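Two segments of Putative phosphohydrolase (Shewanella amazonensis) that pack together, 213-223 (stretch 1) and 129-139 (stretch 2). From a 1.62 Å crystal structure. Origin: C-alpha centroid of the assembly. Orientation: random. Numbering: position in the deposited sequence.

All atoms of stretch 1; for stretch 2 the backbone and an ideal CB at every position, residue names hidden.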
# COMPACT_ATOMS: atom_id res chain seq x y z
N LYS A 213 0.99 -3.42 14.57
CA LYS A 213 0.40 -2.07 14.40
C LYS A 213 0.14 -1.71 12.94
O LYS A 213 -0.88 -1.11 12.62
CB LYS A 213 1.24 -1.02 15.08
CG LYS A 213 1.25 -1.14 16.60
CD LYS A 213 2.27 -0.18 17.24
CE LYS A 213 2.19 -0.29 18.79
NZ LYS A 213 3.37 0.43 19.36
N LEU A 214 1.05 -2.11 12.05
CA LEU A 214 0.82 -1.83 10.64
C LEU A 214 -0.44 -2.49 10.09
O LEU A 214 -1.16 -1.86 9.33
CB LEU A 214 2.05 -2.22 9.80
CG LEU A 214 3.21 -1.27 9.92
CD1 LEU A 214 4.42 -1.97 9.23
CD2 LEU A 214 2.96 0.10 9.15
N ALA A 215 -0.72 -3.73 10.48
CA ALA A 215 -1.93 -4.39 10.05
C ALA A 215 -3.15 -3.66 10.61
O ALA A 215 -4.11 -3.52 9.88
CB ALA A 215 -1.96 -5.87 10.48
N GLY A 216 -3.05 -3.21 11.84
CA GLY A 216 -4.16 -2.45 12.45
C GLY A 216 -4.39 -1.15 11.71
O GLY A 216 -5.54 -0.75 11.44
N MSE A 217 -3.29 -0.47 11.39
CA MSE A 217 -3.39 0.78 10.58
C MSE A 217 -4.03 0.51 9.24
O MSE A 217 -4.90 1.29 8.76
CB MSE A 217 -2.00 1.43 10.35
CG MSE A 217 -1.41 2.09 11.60
SE MSE A 217 0.28 2.85 11.25
CE MSE A 217 1.43 1.66 12.25
N LEU A 218 -3.59 -0.55 8.53
CA LEU A 218 -4.19 -0.89 7.26
C LEU A 218 -5.68 -1.14 7.41
O LEU A 218 -6.51 -0.63 6.63
CB LEU A 218 -3.55 -2.08 6.56
CG LEU A 218 -2.23 -1.87 5.88
CD1 LEU A 218 -1.78 -3.27 5.39
CD2 LEU A 218 -2.35 -0.82 4.74
N ALA A 219 -6.04 -1.92 8.42
CA ALA A 219 -7.47 -2.26 8.60
C ALA A 219 -8.31 -0.98 8.76
O ALA A 219 -9.38 -0.83 8.12
CB ALA A 219 -7.63 -3.17 9.78
N MSE A 220 -7.82 -0.08 9.60
CA MSE A 220 -8.49 1.18 9.89
C MSE A 220 -8.56 2.08 8.66
O MSE A 220 -9.63 2.56 8.25
CB MSE A 220 -7.83 1.86 11.06
CG MSE A 220 -8.39 3.25 11.33
SE MSE A 220 -8.13 3.69 13.20
CE MSE A 220 -9.34 5.25 13.28
N ALA A 221 -7.41 2.23 7.99
CA ALA A 221 -7.27 3.11 6.83
C ALA A 221 -8.14 2.61 5.67
O ALA A 221 -8.79 3.40 4.96
CB ALA A 221 -5.78 3.20 6.42
N LYS A 222 -8.18 1.28 5.47
CA LYS A 222 -9.02 0.72 4.41
C LYS A 222 -10.51 1.00 4.60
O LYS A 222 -11.21 1.28 3.64
CB LYS A 222 -8.81 -0.79 4.30
CG LYS A 222 -7.47 -1.18 3.73
CD LYS A 222 -7.27 -2.67 3.80
CE LYS A 222 -8.18 -3.45 2.87
NZ LYS A 222 -8.11 -4.92 3.13
N GLN A 223 -10.95 0.85 5.84
CA GLN A 223 -12.35 1.10 6.19
C GLN A 223 -12.69 2.56 6.03
O GLN A 223 -13.76 2.90 5.49
CB GLN A 223 -12.65 0.57 7.59
CG GLN A 223 -14.20 0.58 7.89
CD GLN A 223 -14.65 -0.24 9.05
OE1 GLN A 223 -13.91 -1.05 9.60
NE2 GLN A 223 -15.93 -0.01 9.50
N UNK A 129 6.69 7.02 7.21
CA UNK A 129 7.05 6.55 5.88
C UNK A 129 6.91 5.03 5.76
O UNK A 129 6.57 4.51 4.70
CB UNK A 129 8.48 6.97 5.55
N UNK A 130 7.12 4.28 6.85
CA UNK A 130 6.90 2.86 6.82
C UNK A 130 5.41 2.55 6.60
O UNK A 130 5.03 1.65 5.82
CB UNK A 130 7.40 2.22 8.12
N UNK A 131 4.53 3.29 7.29
CA UNK A 131 3.10 3.07 7.13
C UNK A 131 2.63 3.45 5.74
O UNK A 131 1.81 2.76 5.15
CB UNK A 131 2.32 3.86 8.18
N UNK A 132 3.18 4.53 5.21
CA UNK A 132 2.84 4.92 3.83
C UNK A 132 3.20 3.76 2.86
O UNK A 132 2.40 3.35 1.99
CB UNK A 132 3.58 6.20 3.44
N UNK A 133 4.40 3.20 3.04
CA UNK A 133 4.83 2.14 2.16
C UNK A 133 3.97 0.90 2.27
O UNK A 133 3.67 0.24 1.29
CB UNK A 133 6.29 1.78 2.45
N UNK A 134 3.58 0.56 3.49
CA UNK A 134 2.68 -0.53 3.71
C UNK A 134 1.37 -0.31 2.93
O UNK A 134 0.89 -1.22 2.29
CB UNK A 134 2.41 -0.69 5.21
N UNK A 135 0.83 0.91 2.98
CA UNK A 135 -0.30 1.26 2.17
C UNK A 135 -0.08 1.07 0.67
O UNK A 135 -0.94 0.47 -0.01
CB UNK A 135 -0.68 2.71 2.45
N UNK A 136 1.08 1.49 0.18
CA UNK A 136 1.40 1.31 -1.25
C UNK A 136 1.33 -0.13 -1.65
O UNK A 136 0.83 -0.44 -2.71
CB UNK A 136 2.79 1.86 -1.57
N UNK A 137 1.77 -1.02 -0.77
CA UNK A 137 1.89 -2.46 -1.09
C UNK A 137 0.62 -3.26 -0.79
O UNK A 137 0.51 -4.41 -1.21
CB UNK A 137 3.06 -3.07 -0.31
N UNK A 138 -0.32 -2.66 -0.04
CA UNK A 138 -1.29 -3.53 0.62
C UNK A 138 -2.25 -4.29 -0.27
O UNK A 138 -2.75 -5.37 0.13
CB UNK A 138 -2.12 -2.69 1.59
N UNK A 139 -2.56 -3.74 -1.43
CA UNK A 139 -3.63 -4.30 -2.27
C UNK A 139 -3.11 -4.99 -3.51
O UNK A 139 -3.86 -5.42 -4.39
CB UNK A 139 -4.60 -3.20 -2.68

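Two helices cross here at -61°, their axes 10.1 Å apart at closest approach, and L214, M217, L218 and K222 form the side of stretch 1 that meets stretch 2. At 129, phi/psi are helical and the ideal CB has nothing of stretch 1 within 5.5 Å, so this contact leaves the choice open; the residue is E129.

At 130 the CA-to-CB bond points sideways, and the ideal CB lies 5.0 Å from L214 CD2. A long side chain could reach back over the leucine, with its methylenes or its end. The residue is E130, whose chi1 is t; its CD comes 3.6 Å from L214 CD1, a packing contact without a hydrogen bond.

Position 131 is tighter. Its ideal CB is 3.8 Å from M217 SE and 3.9 Å from L214 CD2, and its CA is 6.4 Å from the CA of L214. A small apolar group suits such a close approach. A131 provides a single methyl, which packs against the selenium, while L214 CD2 also reaches the A131 CA at 3.6 Å.

Positions 132 and 133 do not meet stretch 1, which therefore sets no preference; they hold F132, directed away, and T133.

At 134 the CA-to-CB bond points toward stretch 1, with the ideal CB 4.1 Å from L214 CD2 and 4.8 Å from L218 CD2. A modest, largely apolar side chain such as alanine, valine or cysteine would fit the character of these leucines. In C134, chi1 is t, and SG lies 3.7 Å from L218 CD1 while CB lies 4.0 Å from L214 CD2, joining both leucines to one residue.

At 135 an ideal CB would be 4.5 Å from L218 CD2, but only 3.2 Å from the carbonyl O of F132. That argues for glycine, which has no CB to be crowded; alanine would need a small adjustment. The residue is G135, and L218 CD2 lies 3.9 Å from its CA.

Positions 136 and 137 have no contact with stretch 1; I136 points away and L137 sideways.

At 138 the bond again points toward stretch 1, its ideal CB 3.7 Å from L218 CD2, with the aliphatic part of K222 further along. A flat ring or a medium-sized apolar side chain could cover both, and a ring nitrogen could also use the carbonyl of G135. H138 does so: its CB is 3.6 Å from L218 CD2, and its CD2 is 3.7 Å from K222 CD. H138 ND1 donates a nearly straight hydrogen bond to G135 O (2.7 Å, 175°), tying the ring to a carbonyl three residues earlier.

Position 139 points sideways, beyond contact, and is S139.

Stretch 2 (129-139) EEAFTCGILHS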
# COMPACT_ATOMS: atom_id res chain seq x y z
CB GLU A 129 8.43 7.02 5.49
CG GLU A 129 8.48 8.55 5.16
CD GLU A 129 8.34 9.45 6.38
OE1 GLU A 129 8.57 8.96 7.51
OE2 GLU A 129 8.01 10.66 6.20
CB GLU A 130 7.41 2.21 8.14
CG GLU A 130 7.09 0.77 8.24
CD GLU A 130 7.18 0.28 9.69
OE1 GLU A 130 6.46 0.76 10.63
OE2 GLU A 130 8.00 -0.61 9.86
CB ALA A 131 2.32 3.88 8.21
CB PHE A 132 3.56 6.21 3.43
CG PHE A 132 3.15 6.72 2.07
CD1 PHE A 132 3.74 6.23 0.92
CD2 PHE A 132 2.16 7.68 1.96
CE1 PHE A 132 3.31 6.70 -0.35
CE2 PHE A 132 1.75 8.18 0.71
CZ PHE A 132 2.31 7.67 -0.43
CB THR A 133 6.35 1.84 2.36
OG1 THR A 133 7.09 3.00 2.02
CG2 THR A 133 6.83 0.68 1.48
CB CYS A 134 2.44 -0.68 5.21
SG CYS A 134 1.76 -2.30 5.67
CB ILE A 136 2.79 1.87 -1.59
CG1 ILE A 136 2.77 3.37 -1.43
CG2 ILE A 136 3.27 1.40 -3.01
CD1 ILE A 136 1.67 4.12 -2.26
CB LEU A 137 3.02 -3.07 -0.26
CG LEU A 137 4.40 -2.55 -0.57
CD1 LEU A 137 5.46 -3.06 0.48
CD2 LEU A 137 4.81 -2.90 -2.02
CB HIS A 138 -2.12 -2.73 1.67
CG HIS A 138 -3.31 -2.05 1.11
ND1 HIS A 138 -3.22 -0.86 0.43
CD2 HIS A 138 -4.64 -2.35 1.17
CE1 HIS A 138 -4.43 -0.46 0.10
NE2 HIS A 138 -5.30 -1.36 0.51
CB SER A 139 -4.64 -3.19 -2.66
OG SER A 139 -5.87 -3.81 -3.01
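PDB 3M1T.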